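Local structure of thymidylate kinase (Ehrlichia chaffeensis, 3LD9) at residues 57-62 and 93-98. The protein probably phosphorylates dTMP to dTDP at the expense of ATP, a step shared by the de novo and salvage routes to dTTP. Sequence-based numbering, arbitrary orientation.
Sequences TREPGG and REHFVK
Thr57 OG1 and His95 NE2 make the shortest polar contact between the segments, a 2.6 Å hydrogen bond in which either group could be the donor. The other ring nitrogen settles on a carboxylate: His95 ND1 donates a hydrogen bond to Glu59 OE1 over 2.8 Å, with an N-H...O angle of 169° and the oxygen practically in the ring plane. OE1 receives it on its anti lone pair, on the side away from OE2, and the carboxylate is turned 48° from the imidazole. OE2 forms a salt bridge with Arg92, also on helix 81-105, which probably helps hold the carboxylate in place.

His95 reaches this spot because its CG stands anti to the backbone N (chi1 -173°), sending the ring off helix 81-105 to the end of strand 54-58. Thr57 comes from the opposite direction and meets the ring at its edge, with CG2 also 3.4 Å from His95 NE2. Over one ring face, toward the rim, sits Gly61 O, 3.7 Å from His95 CG; that carbonyl takes its hydrogen bond from Asn66. The chain then turns past the imidazole, with Gly62 CA 3.6 Å from His95 CD2.

The histidine thus ties strand 54-58, outermost in the parallel sheet of this chain, and the Glu-Pro-Gly-Gly loop after it, to the long helix of what is probably a P-loop kinase fold; the side chain of Arg58 lies about 7 Å from that of Thr35 in the predicted ATP site. With both ring nitrogens engaged, the imidazole's rotation is fixed.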
loop_
_atom_site.group_PDB
_atom_site.type_symbol
_atom_site.label_atom_id
_atom_site.label_comp_id
_atom_site.label_asym_id
_atom_site.label_seq_id
_atom_site.Cartn_x
_atom_site.Cartn_y
_atom_site.Cartn_z
ATOM N N THR A 57 -0.686 -15.959 -4.063
ATOM C CA THR A 57 -1.273 -14.672 -4.373
ATOM C C THR A 57 -2.351 -14.854 -5.458
ATOM O O THR A 57 -2.633 -15.972 -5.877
ATOM C CB THR A 57 -0.141 -13.704 -4.756
ATOM O OG1 THR A 57 -0.618 -12.349 -4.775
ATOM C CG2 THR A 57 0.532 -14.097 -6.106
ATOM N N ARG A 58 -2.980 -13.763 -5.878
ATOM C CA ARG A 58 -4.057 -13.823 -6.811
ATOM C C ARG A 58 -4.274 -12.456 -7.488
ATOM O O ARG A 58 -3.913 -11.405 -6.943
ATOM C CB ARG A 58 -5.343 -14.219 -6.073
ATOM C CG ARG A 58 -5.886 -13.080 -5.211
ATOM C CD ARG A 58 -7.096 -13.489 -4.392
ATOM N NE ARG A 58 -7.765 -12.286 -3.868
ATOM C CZ ARG A 58 -9.042 -12.210 -3.477
ATOM N NH1 ARG A 58 -9.845 -13.272 -3.538
ATOM N NH2 ARG A 58 -9.517 -11.054 -3.014
ATOM N N GLU A 59 -4.909 -12.482 -8.640
ATOM C CA GLU A 59 -5.346 -11.278 -9.312
ATOM C C GLU A 59 -6.831 -11.449 -9.677
ATOM O O GLU A 59 -7.298 -12.567 -9.825
ATOM C CB GLU A 59 -4.526 -11.030 -10.594
ATOM C CG GLU A 59 -3.027 -10.852 -10.345
ATOM C CD GLU A 59 -2.306 -10.186 -11.498
ATOM O OE1 GLU A 59 -1.182 -9.727 -11.263
ATOM O OE2 GLU A 59 -2.833 -10.145 -12.637
ATOM N N PRO A 60 -7.564 -10.339 -9.815
ATOM C CA PRO A 60 -7.089 -9.001 -9.454
ATOM C C PRO A 60 -7.007 -8.889 -7.937
ATOM O O PRO A 60 -7.922 -9.282 -7.259
ATOM C CB PRO A 60 -8.149 -8.083 -10.012
ATOM C CG PRO A 60 -9.385 -8.894 -10.130
ATOM C CD PRO A 60 -8.938 -10.333 -10.345
ATOM N N GLY A 61 -5.863 -8.451 -7.431
ATOM C CA GLY A 61 -5.590 -8.368 -6.011
ATOM C C GLY A 61 -4.087 -8.437 -5.754
ATOM O O GLY A 61 -3.276 -8.038 -6.596
ATOM N N GLY A 62 -3.702 -8.948 -4.588
ATOM C CA GLY A 62 -2.298 -9.132 -4.319
ATOM C C GLY A 62 -1.645 -8.088 -3.449
ATOM O O GLY A 62 -0.662 -8.390 -2.802
ATOM N N ARG A 93 0.601 -4.519 -12.835
ATOM C CA ARG A 93 1.876 -3.818 -12.667
ATOM C C ARG A 93 2.232 -3.674 -11.195
ATOM O O ARG A 93 3.334 -4.024 -10.782
ATOM C CB ARG A 93 1.863 -2.438 -13.350
ATOM C CG ARG A 93 3.168 -1.649 -13.248
ATOM C CD ARG A 93 4.343 -2.414 -13.812
ATOM N NE ARG A 93 5.578 -1.682 -13.581
ATOM C CZ ARG A 93 6.794 -2.175 -13.838
ATOM N NH1 ARG A 93 6.949 -3.389 -14.314
ATOM N NH2 ARG A 93 7.866 -1.448 -13.621
ATOM N N GLU A 94 1.301 -3.166 -10.410
ATOM C CA GLU A 94 1.513 -3.043 -8.967
ATOM C C GLU A 94 1.898 -4.376 -8.310
ATOM O O GLU A 94 2.854 -4.462 -7.511
ATOM C CB GLU A 94 0.252 -2.507 -8.281
ATOM C CG GLU A 94 0.128 -0.981 -8.177
ATOM C CD GLU A 94 1.301 -0.301 -7.494
ATOM O OE1 GLU A 94 2.188 0.225 -8.219
ATOM O OE2 GLU A 94 1.342 -0.293 -6.234
ATOM N N HIS A 95 1.132 -5.399 -8.643
ATOM C CA HIS A 95 1.301 -6.722 -8.080
ATOM C C HIS A 95 2.637 -7.325 -8.487
ATOM O O HIS A 95 3.341 -7.928 -7.677
ATOM C CB HIS A 95 0.167 -7.589 -8.562
ATOM C CG HIS A 95 0.099 -8.944 -7.936
ATOM N ND1 HIS A 95 -0.428 -10.023 -8.598
ATOM C CD2 HIS A 95 0.441 -9.386 -6.708
ATOM C CE1 HIS A 95 -0.422 -11.073 -7.796
ATOM N NE2 HIS A 95 0.107 -10.716 -6.639
ATOM N N PHE A 96 2.984 -7.161 -9.754
ATOM C CA PHE A 96 4.232 -7.697 -10.229
ATOM C C PHE A 96 5.422 -7.050 -9.540
ATOM O O PHE A 96 6.340 -7.758 -9.110
ATOM C CB PHE A 96 4.377 -7.533 -11.724
ATOM C CG PHE A 96 5.610 -8.164 -12.249
ATOM C CD1 PHE A 96 5.701 -9.539 -12.339
ATOM C CD2 PHE A 96 6.684 -7.405 -12.628
ATOM C CE1 PHE A 96 6.846 -10.152 -12.805
ATOM C CE2 PHE A 96 7.846 -8.007 -13.081
ATOM C CZ PHE A 96 7.918 -9.395 -13.184
ATOM N N VAL A 97 5.414 -5.724 -9.458
ATOM C CA VAL A 97 6.553 -5.003 -8.905
ATOM C C VAL A 97 6.665 -5.181 -7.375
ATOM O O VAL A 97 7.754 -5.330 -6.853
ATOM C CB VAL A 97 6.524 -3.490 -9.294
ATOM C CG1 VAL A 97 7.658 -2.739 -8.578
ATOM C CG2 VAL A 97 6.705 -3.323 -10.810
ATOM N N LYS A 98 5.535 -5.206 -6.667
ATOM C CA LYS A 98 5.576 -5.275 -5.219
ATOM C C LYS A 98 5.700 -6.690 -4.673
ATOM O O LYS A 98 6.414 -6.888 -3.707
ATOM C CB LYS A 98 4.395 -4.484 -4.613
ATOM C CG LYS A 98 4.617 -2.937 -4.878
ATOM C CD LYS A 98 3.487 -2.036 -4.404
ATOM C CE LYS A 98 3.881 -0.532 -4.416
ATOM N NZ LYS A 98 3.852 0.113 -5.768
#